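Local coordinates for Sec-alkyl sulfatase (Pseudomonas sp. dsm 6611, PDB 2YHE) that hydrolyses (R)-configured secondary alkyl sulfates with strict inversion at carbon, giving (S)-alcohols, and works as a zinc-dependent homodimer of the metallo-beta-lactamase superfamily, at the interface of chains A and B. Coordinates in Å, arbitrary orientation; residue numbers count along the deposited sequence, not the author numbering. Chains: chain A/B, Sec-alkyl sulfatase.

Contact 1: the interface of chains A and B. Residues chain A 485, 489, 501, 505, 658-659; chain B 438, 440-441.
A:Asn485 and B:Asn438 both hold CG anti to the backbone N (chi1 -173° and -178°), and these two stretched side chains meet from opposite directions across the dimer interface of this type III sulfatase. Except for A:Ile658 and A:Val659, which belong to the C-terminal family region, the residues here come from the alkyl sulfatase dimerisation region. B:Asn438 ND2 donates to A:Asn485 OD1 at 2.9 Å, arriving tilted from the carbonyl plane, with the two amides turned 77° apart. The same ND2 sits beside the ring of A:Phe489, 3.4 Å from CE1. At the other end of its amide, B:Asn438 OD1 takes the backbone N of B:Ala440 at 3.1 Å, from above the carbonyl plane. That bond caps the short 3-10 helix 439-441 and is consistent with this orientation of the amide, with ND2 towards chain A. A:Asn485 ND2 in turn reaches a water at 3.0 Å, and the water continues to B:Asn441 OD1 at 3.2 Å. Both ends of the A:Asn485 amide are therefore engaged with chain B, one directly and one through solvent. Between the polar groups, the B:Ala440 methyl CB packs 3.6 Å from A:Asn485 CB, with the amide nitrogen of A:Gln501 nearby. The end methyl CE of A:Met505, on an extended chain, comes within 3.6 Å of B:Ala440 N. A:Ile658 CG2 makes a looser apolar contact with B:Asn438 CA, at 4.0 Å.

Contact 2: the interface of chains A and B. Residues chain A 381, 384, 388, 431; chain B 216, 220-221, 558.
Helix 362-388 of chain A ends at A:Asn388 just where B:Leu220 finishes helix 210-220, and at B:Ala221 the backbone has turned out of the helix (phi -104°), with the B:Leu220 carbonyl directed towards chain A. A:Asn388 ND2 donates to that B:Leu220 O at 2.9 Å. The acceptor lies in the plane of the amide, but the bond is moderately bent and the donor stands somewhat tilted from the carbonyl plane. With CG anti to its own carbonyl carbon (chi1 -76°), the amide reaches across the helix end, and its OD1 lies against the backbone of B:Ala221, 3.4 Å from C. One turn earlier, A:Leu384 meets B:Ile558 obliquely: the methyls A:Leu384 CD2 and B:Ile558 CD1 are 3.8 Å apart, while B:Ile558 CG2 touches both A:Leu384 CB and the amide nitrogen of A:Asn388. The other methyl of A:Leu384, CD1, sits 3.6 Å above the centre of the A:Tyr431 ring and braces it within its own subunit. That ring meets chain B along its CD1-CE1 side, with CE1 3.7 Å from B:Ser216 OG. The site seats one subunit's helix 362-388 against helices 210-220 and 549-559 of the other, bringing the metallo-beta-lactamase and C-terminal regions of one subunit against its partner in the homodimer.

Contact 3: the interface of chains A and B. Residues chain A 223-224, 652-653, 656; chain B 387-389.
B:Asn388 meets A:Phe652 with its first side-chain carbon: CB stands over the centre of one face of the ring, 3.7 Å from the centroid, in a CH-pi contact. From there the side chain runs towards helix 222-233 of chain A. CG packs on the methyl of A:Thr223, 3.5 Å from CG2, and the same methyl also lies against CB, which thus touches both the threonine and the phenyl ring. At the tip, OD1 accepts the backbone N-H of A:Ala224 at 2.9 Å, nearly straight at the hydrogen and in the carbonyl plane. A:Thr223 N is also near, but its N-H points elsewhere. The asparagine oxygen of one subunit thus appears to cap the N-terminal end of helix 222-233 of the other at the dimer interface, where the helix end may polarise it. The amide nitrogen ND2 is turned to the end of helix 210-220 of chain A, as the two-fold symmetry of the dimer implies. The backbone O of B:Asn388, at the end of helix 362-388, accepts the hydroxyl of A:Thr223 from OG1 at 2.8 Å, on a carbonyl lone pair. A:Phe656 brings its CB to 3.9 Å from B:Lys389 O. Beyond it, the extended B:Lys389 chain crosses A:Phe652 at about a right angle, with CG 4.0 Å from ring atom CD1.

Contact 1: the interface of chains A and B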
ATOM      1  N   ASN A 485      11.044  -3.497  24.811  1.00 38.19           N
ATOM      2  CA  ASN A 485      11.456  -2.831  23.573  1.00 37.43           C
ATOM      3  C   ASN A 485      11.792  -1.367  23.846  1.00 40.96           C
ATOM      4  O   ASN A 485      12.800  -0.866  23.348  1.00 41.08           O
ATOM      5  CB  ASN A 485      10.363  -2.937  22.514  1.00 36.44           C
ATOM      6  CG  ASN A 485      10.780  -2.414  21.177  1.00 50.66           C
ATOM      7  OD1 ASN A 485      11.821  -2.804  20.629  1.00 43.10           O
ATOM      8  ND2 ASN A 485       9.991  -1.494  20.639  1.00 42.67           N
ATOM      9  N   PHE A 489      15.555   0.052  23.476  1.00 33.51           N
ATOM     10  CA  PHE A 489      15.773   1.214  22.613  1.00 32.19           C
ATOM     11  C   PHE A 489      16.254   2.446  23.355  1.00 38.02           C
ATOM     12  O   PHE A 489      16.999   3.237  22.781  1.00 40.35           O
ATOM     13  CB  PHE A 489      14.574   1.499  21.709  1.00 33.09           C
ATOM     14  CG  PHE A 489      14.680   0.727  20.414  1.00 32.93           C
ATOM     15  CD1 PHE A 489      14.302  -0.612  20.349  1.00 33.75           C
ATOM     16  CD2 PHE A 489      15.173   1.332  19.265  1.00 33.74           C
ATOM     17  CE1 PHE A 489      14.410  -1.331  19.156  1.00 33.34           C
ATOM     18  CE2 PHE A 489      15.275   0.617  18.069  1.00 35.52           C
ATOM     19  CZ  PHE A 489      14.883  -0.707  18.023  1.00 33.27           C
ATOM     20  N   GLN A 501      13.879  -9.471  27.398  1.00 37.72           N
ATOM     21  CA  GLN A 501      13.222  -9.234  26.113  1.00 36.82           C
ATOM     22  C   GLN A 501      13.322 -10.487  25.251  1.00 39.32           C
ATOM     23  O   GLN A 501      12.313 -10.927  24.680  1.00 39.01           O
ATOM     24  CB  GLN A 501      13.836  -7.998  25.411  1.00 37.81           C
ATOM     25  CG  GLN A 501      13.131  -7.537  24.142  1.00 46.54           C
ATOM     26  CD  GLN A 501      11.748  -6.997  24.326  1.00 57.33           C
ATOM     27  OE1 GLN A 501      11.190  -6.958  25.424  1.00 58.52           O
ATOM     28  NE2 GLN A 501      11.169  -6.564  23.234  1.00 51.09           N
ATOM     29  N   MET A 505      10.284 -13.134  24.001  1.00 32.92           N
ATOM     30  CA  MET A 505      10.147 -13.431  22.569  1.00 32.52           C
ATOM     31  C   MET A 505      10.231 -14.914  22.308  1.00 40.09           C
ATOM     32  O   MET A 505       9.448 -15.455  21.522  1.00 41.78           O
ATOM     33  CB  MET A 505      11.219 -12.730  21.758  1.00 34.44           C
ATOM     34  CG  MET A 505      10.862 -11.325  21.394  1.00 36.96           C
ATOM     35  SD  MET A 505      11.862 -10.729  20.013  1.00 39.86           S
ATOM     36  CE  MET A 505      11.346  -9.016  19.988  1.00 36.93           C
ATOM     37  N   ILE A 658      17.914  -4.494  14.022  1.00 34.18           N
ATOM     38  CA  ILE A 658      16.466  -4.535  13.921  1.00 32.61           C
ATOM     39  C   ILE A 658      15.848  -4.449  15.319  1.00 36.01           C
ATOM     40  O   ILE A 658      14.979  -3.604  15.533  1.00 34.93           O
ATOM     41  CB  ILE A 658      16.020  -5.773  13.093  1.00 35.32           C
ATOM     42  CG1 ILE A 658      16.213  -5.501  11.585  1.00 35.30           C
ATOM     43  CG2 ILE A 658      14.594  -6.184  13.419  1.00 36.11           C
ATOM     44  CD1 ILE A 658      16.149  -6.714  10.658  1.00 36.03           C
ATOM     45  N   VAL A 659      16.336  -5.281  16.275  1.00 33.95           N
ATOM     46  CA  VAL A 659      15.806  -5.396  17.652  1.00 33.91           C
ATOM     47  C   VAL A 659      16.427  -4.431  18.693  1.00 40.25           C
ATOM     48  O   VAL A 659      16.153  -4.481  19.899  1.00 39.82           O
ATOM     49  CB  VAL A 659      15.670  -6.851  18.131  1.00 36.39           C
ATOM     50  CG1 VAL A 659      14.613  -7.601  17.332  1.00 36.11           C
ATOM     51  CG2 VAL A 659      17.009  -7.576  18.107  1.00 36.29           C
TER
ATOM     52  N   ASN B 438      10.672  -5.179  13.554  1.00 28.51           N
ATOM     53  CA  ASN B 438      10.982  -5.464  14.949  1.00 28.52           C
ATOM     54  C   ASN B 438       9.852  -6.330  15.545  1.00 33.04           C
ATOM     55  O   ASN B 438       8.728  -5.810  15.678  1.00 32.81           O
ATOM     56  CB  ASN B 438      11.166  -4.150  15.730  1.00 27.38           C
ATOM     57  CG  ASN B 438      11.549  -4.307  17.176  1.00 42.72           C
ATOM     58  OD1 ASN B 438      11.495  -5.388  17.784  1.00 45.56           O
ATOM     59  ND2 ASN B 438      11.955  -3.214  17.755  1.00 26.98           N
ATOM     60  N   ALA B 440       8.874  -7.008  18.408  1.00 30.40           N
ATOM     61  CA  ALA B 440       8.171  -6.422  19.544  1.00 31.62           C
ATOM     62  C   ALA B 440       6.900  -5.604  19.081  1.00 40.88           C
ATOM     63  O   ALA B 440       5.969  -5.347  19.870  1.00 42.01           O
ATOM     64  CB  ALA B 440       9.102  -5.539  20.337  1.00 32.03           C
ATOM     65  N   ASN B 441       6.863  -5.235  17.786  1.00 37.58           N
ATOM     66  CA  ASN B 441       5.771  -4.480  17.165  1.00 35.80           C
ATOM     67  C   ASN B 441       4.939  -5.380  16.241  1.00 38.30           C
ATOM     68  O   ASN B 441       4.150  -4.876  15.445  1.00 39.28           O
ATOM     69  CB  ASN B 441       6.355  -3.308  16.363  1.00 32.09           C
ATOM     70  CG  ASN B 441       7.190  -2.343  17.163  1.00 42.72           C
ATOM     71  OD1 ASN B 441       8.343  -2.062  16.814  1.00 32.44           O
ATOM     72  ND2 ASN B 441       6.635  -1.809  18.255  1.00 29.98           N
TER
HETATM   73  O   HOH W   1      10.100   0.206  18.200  1.00 37.78           O

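Contact 2: the interface of chains A and B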
ATOM      1  N   ASN A 381     -13.409  -8.542   3.054  1.00 23.20           N
ATOM      2  CA  ASN A 381     -14.772  -8.129   3.406  1.00 22.51           C
ATOM      3  C   ASN A 381     -14.999  -7.885   4.868  1.00 29.14           C
ATOM      4  O   ASN A 381     -15.633  -6.890   5.221  1.00 28.44           O
ATOM      5  CB  ASN A 381     -15.809  -9.087   2.814  1.00 22.36           C
ATOM      6  CG  ASN A 381     -15.715  -9.279   1.298  1.00 37.05           C
ATOM      7  OD1 ASN A 381     -15.210  -8.420   0.533  1.00 27.58           O
ATOM      8  ND2 ASN A 381     -16.192 -10.422   0.825  1.00 15.26           N
ATOM      9  N   LEU A 384     -13.143  -4.644   5.849  1.00 29.30           N
ATOM     10  CA  LEU A 384     -13.850  -3.485   5.279  1.00 27.45           C
ATOM     11  C   LEU A 384     -15.143  -3.232   6.068  1.00 31.01           C
ATOM     12  O   LEU A 384     -15.471  -2.080   6.365  1.00 31.43           O
ATOM     13  CB  LEU A 384     -14.157  -3.780   3.817  1.00 26.73           C
ATOM     14  CG  LEU A 384     -13.537  -2.916   2.706  1.00 30.17           C
ATOM     15  CD1 LEU A 384     -12.416  -2.020   3.158  1.00 28.38           C
ATOM     16  CD2 LEU A 384     -13.217  -3.758   1.487  1.00 33.14           C
ATOM     17  N   ASN A 388     -15.585   0.259   8.147  1.00 22.73           N
ATOM     18  CA  ASN A 388     -16.773   1.085   7.957  1.00 22.56           C
ATOM     19  C   ASN A 388     -17.575   1.258   9.217  1.00 29.91           C
ATOM     20  O   ASN A 388     -18.409   2.161   9.279  1.00 32.09           O
ATOM     21  CB  ASN A 388     -17.602   0.575   6.782  1.00 18.80           C
ATOM     22  CG  ASN A 388     -16.994   0.941   5.435  1.00 26.25           C
ATOM     23  OD1 ASN A 388     -16.585   2.079   5.181  1.00 15.15           O
ATOM     24  ND2 ASN A 388     -16.853  -0.020   4.551  1.00 10.00           N
ATOM     25  N   TYR A 431      -6.379  -0.147   2.080  1.00 30.40           N
ATOM     26  CA  TYR A 431      -7.464   0.801   1.883  1.00 30.54           C
ATOM     27  C   TYR A 431      -7.230   2.154   2.527  1.00 35.61           C
ATOM     28  O   TYR A 431      -7.572   3.170   1.908  1.00 34.80           O
ATOM     29  CB  TYR A 431      -8.789   0.180   2.379  1.00 31.56           C
ATOM     30  CG  TYR A 431      -9.332  -0.883   1.459  1.00 33.04           C
ATOM     31  CD1 TYR A 431     -10.083  -0.544   0.336  1.00 35.22           C
ATOM     32  CD2 TYR A 431      -9.091  -2.229   1.698  1.00 33.62           C
ATOM     33  CE1 TYR A 431     -10.582  -1.520  -0.528  1.00 34.14           C
ATOM     34  CE2 TYR A 431      -9.604  -3.221   0.852  1.00 34.34           C
ATOM     35  CZ  TYR A 431     -10.335  -2.862  -0.274  1.00 35.65           C
ATOM     36  OH  TYR A 431     -10.855  -3.829  -1.115  1.00 25.47           O
TER
ATOM     37  N   SER B 216     -14.347   1.962  -5.180  1.00 32.51           N
ATOM     38  CA  SER B 216     -13.571   1.354  -4.103  1.00 30.98           C
ATOM     39  C   SER B 216     -13.308   2.393  -3.006  1.00 34.69           C
ATOM     40  O   SER B 216     -13.633   2.166  -1.845  1.00 34.53           O
ATOM     41  CB  SER B 216     -12.257   0.810  -4.653  1.00 33.04           C
ATOM     42  OG  SER B 216     -11.505   0.144  -3.653  1.00 44.90           O
ATOM     43  N   LEU B 220     -16.987   1.483  -1.334  1.00 29.53           N
ATOM     44  CA  LEU B 220     -16.607   0.268  -0.603  1.00 28.80           C
ATOM     45  C   LEU B 220     -15.971   0.556   0.756  1.00 33.95           C
ATOM     46  O   LEU B 220     -16.322  -0.092   1.736  1.00 35.43           O
ATOM     47  CB  LEU B 220     -15.720  -0.666  -1.464  1.00 28.55           C
ATOM     48  CG  LEU B 220     -16.247  -1.130  -2.826  1.00 30.21           C
ATOM     49  CD1 LEU B 220     -15.361  -2.187  -3.388  1.00 28.09           C
ATOM     50  CD2 LEU B 220     -17.681  -1.634  -2.734  1.00 33.15           C
ATOM     51  N   ALA B 221     -15.042   1.514   0.818  1.00 29.80           N
ATOM     52  CA  ALA B 221     -14.426   1.972   2.061  1.00 29.63           C
ATOM     53  C   ALA B 221     -15.079   3.343   2.404  1.00 34.98           C
ATOM     54  O   ALA B 221     -14.527   4.135   3.175  1.00 36.19           O
ATOM     55  CB  ALA B 221     -12.914   2.108   1.882  1.00 30.41           C
ATOM     56  N   ILE B 558     -19.441  -6.510   1.741  1.00 26.84           N
ATOM     57  CA  ILE B 558     -18.867  -5.692   2.817  1.00 27.15           C
ATOM     58  C   ILE B 558     -19.882  -5.536   3.935  1.00 37.61           C
ATOM     59  O   ILE B 558     -19.534  -5.767   5.091  1.00 40.77           O
ATOM     60  CB  ILE B 558     -18.317  -4.356   2.290  1.00 28.87           C
ATOM     61  CG1 ILE B 558     -17.081  -4.649   1.397  1.00 29.35           C
ATOM     62  CG2 ILE B 558     -17.964  -3.398   3.440  1.00 28.92           C
ATOM     63  CD1 ILE B 558     -16.797  -3.636   0.356  1.00 36.06           C
TER

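Contact 3: the interface of chains A and B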
ATOM      1  N   THR A 223      18.331  -4.146  -0.106  1.00 31.78           N
ATOM      2  CA  THR A 223      19.072  -4.305   1.146  1.00 31.97           C
ATOM      3  C   THR A 223      18.142  -4.487   2.346  1.00 34.11           C
ATOM      4  O   THR A 223      18.308  -5.456   3.109  1.00 31.45           O
ATOM      5  CB  THR A 223      20.307  -3.359   1.220  1.00 42.52           C
ATOM      6  OG1 THR A 223      20.506  -2.729   2.479  1.00 45.22           O
ATOM      7  CG2 THR A 223      20.447  -2.397   0.013  1.00 40.66           C
ATOM      8  N   ALA A 224      17.111  -3.605   2.436  1.00 30.64           N
ATOM      9  CA  ALA A 224      16.073  -3.649   3.472  1.00 29.82           C
ATOM     10  C   ALA A 224      15.362  -4.991   3.481  1.00 35.65           C
ATOM     11  O   ALA A 224      15.282  -5.646   4.529  1.00 35.79           O
ATOM     12  CB  ALA A 224      15.060  -2.541   3.251  1.00 29.97           C
ATOM     13  N   PHE A 652      25.385   0.654   0.592  1.00 42.60           N
ATOM     14  CA  PHE A 652      24.585   0.142   1.696  1.00 41.56           C
ATOM     15  C   PHE A 652      25.220  -1.106   2.308  1.00 44.18           C
ATOM     16  O   PHE A 652      25.460  -2.093   1.595  1.00 40.40           O
ATOM     17  CB  PHE A 652      23.131  -0.131   1.263  1.00 42.26           C
ATOM     18  CG  PHE A 652      22.423   1.006   0.578  1.00 42.70           C
ATOM     19  CD1 PHE A 652      22.171   2.197   1.249  1.00 46.15           C
ATOM     20  CD2 PHE A 652      21.996   0.888  -0.736  1.00 44.77           C
ATOM     21  CE1 PHE A 652      21.494   3.251   0.617  1.00 47.41           C
ATOM     22  CE2 PHE A 652      21.326   1.948  -1.372  1.00 48.68           C
ATOM     23  CZ  PHE A 652      21.074   3.119  -0.689  1.00 47.14           C
ATOM     24  N   SER A 653      25.469  -1.060   3.632  1.00 42.09           N
ATOM     25  CA  SER A 653      25.915  -2.234   4.368  1.00 43.77           C
ATOM     26  C   SER A 653      24.713  -3.238   4.450  1.00 49.53           C
ATOM     27  O   SER A 653      23.570  -2.828   4.726  1.00 48.15           O
ATOM     28  CB  SER A 653      26.348  -1.849   5.778  1.00 50.12           C
ATOM     29  OG  SER A 653      26.659  -3.000   6.552  1.00 64.07           O
ATOM     30  N   PHE A 656      22.263  -4.458   9.488  1.00 39.29           N
ATOM     31  CA  PHE A 656      21.646  -3.380  10.236  1.00 36.15           C
ATOM     32  C   PHE A 656      20.842  -3.943  11.377  1.00 38.34           C
ATOM     33  O   PHE A 656      20.237  -5.012  11.251  1.00 37.32           O
ATOM     34  CB  PHE A 656      20.871  -2.345   9.373  1.00 36.92           C
ATOM     35  CG  PHE A 656      19.648  -2.798   8.611  1.00 37.37           C
ATOM     36  CD1 PHE A 656      18.453  -3.077   9.281  1.00 39.87           C
ATOM     37  CD2 PHE A 656      19.666  -2.875   7.214  1.00 36.51           C
ATOM     38  CE1 PHE A 656      17.320  -3.451   8.574  1.00 40.29           C
ATOM     39  CE2 PHE A 656      18.526  -3.247   6.499  1.00 39.42           C
ATOM     40  CZ  PHE A 656      17.360  -3.523   7.181  1.00 38.99           C
TER
ATOM     41  N   MET B 387      15.745   3.508   4.048  1.00 34.64           N
ATOM     42  CA  MET B 387      15.166   2.184   4.283  1.00 34.00           C
ATOM     43  C   MET B 387      16.272   1.151   4.174  1.00 37.35           C
ATOM     44  O   MET B 387      16.386   0.297   5.046  1.00 38.14           O
ATOM     45  CB  MET B 387      14.079   1.860   3.244  1.00 35.61           C
ATOM     46  CG  MET B 387      12.692   2.135   3.742  1.00 38.92           C
ATOM     47  SD  MET B 387      11.428   1.924   2.464  1.00 42.08           S
ATOM     48  CE  MET B 387      11.157   3.533   1.998  1.00 37.14           C
ATOM     49  N   ASN B 388      17.099   1.253   3.115  1.00 31.54           N
ATOM     50  CA  ASN B 388      18.233   0.363   2.850  1.00 30.72           C
ATOM     51  C   ASN B 388      19.372   0.522   3.868  1.00 32.88           C
ATOM     52  O   ASN B 388      20.204  -0.353   3.997  1.00 29.76           O
ATOM     53  CB  ASN B 388      18.716   0.495   1.401  1.00 25.69           C
ATOM     54  CG  ASN B 388      17.773  -0.188   0.446  1.00 42.12           C
ATOM     55  OD1 ASN B 388      17.328  -1.345   0.662  1.00 40.85           O
ATOM     56  ND2 ASN B 388      17.427   0.513  -0.619  1.00 24.10           N
ATOM     57  N   LYS B 389      19.352   1.625   4.619  1.00 31.47           N
ATOM     58  CA  LYS B 389      20.269   1.917   5.705  1.00 32.00           C
ATOM     59  C   LYS B 389      19.740   1.321   7.031  1.00 37.75           C
ATOM     60  O   LYS B 389      20.448   1.345   8.038  1.00 39.64           O
ATOM     61  CB  LYS B 389      20.527   3.440   5.812  1.00 33.58           C
ATOM     62  CG  LYS B 389      21.497   3.970   4.740  1.00 42.58           C
ATOM     63  CD  LYS B 389      21.672   5.475   4.861  1.00 55.46           C
ATOM     64  CE  LYS B 389      22.582   6.113   3.834  1.00 63.65           C
ATOM     65  NZ  LYS B 389      22.553   7.603   3.965  1.00 61.58           N
TER

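Measured between the centres of their C-alpha atoms, contact 1 lies about 18 Å from contact 3 and 32 Å from contact 2, with contacts 2 and 3 about 35 Å apart. Contacts 2 and 3 nevertheless share Asn388, taken from opposite chains: under the two-fold axis, the twin of contact 2 adjoins contact 3. One asparagine at the end of helix 362-388 thus bridges the junction between helices 210-220 and 222-233 of its partner. Contacts 1 and 3 both use the C-terminal tail. Since helix 222-233 also carries the sulfate-binding Gln232, dimerisation may steady part of the active site.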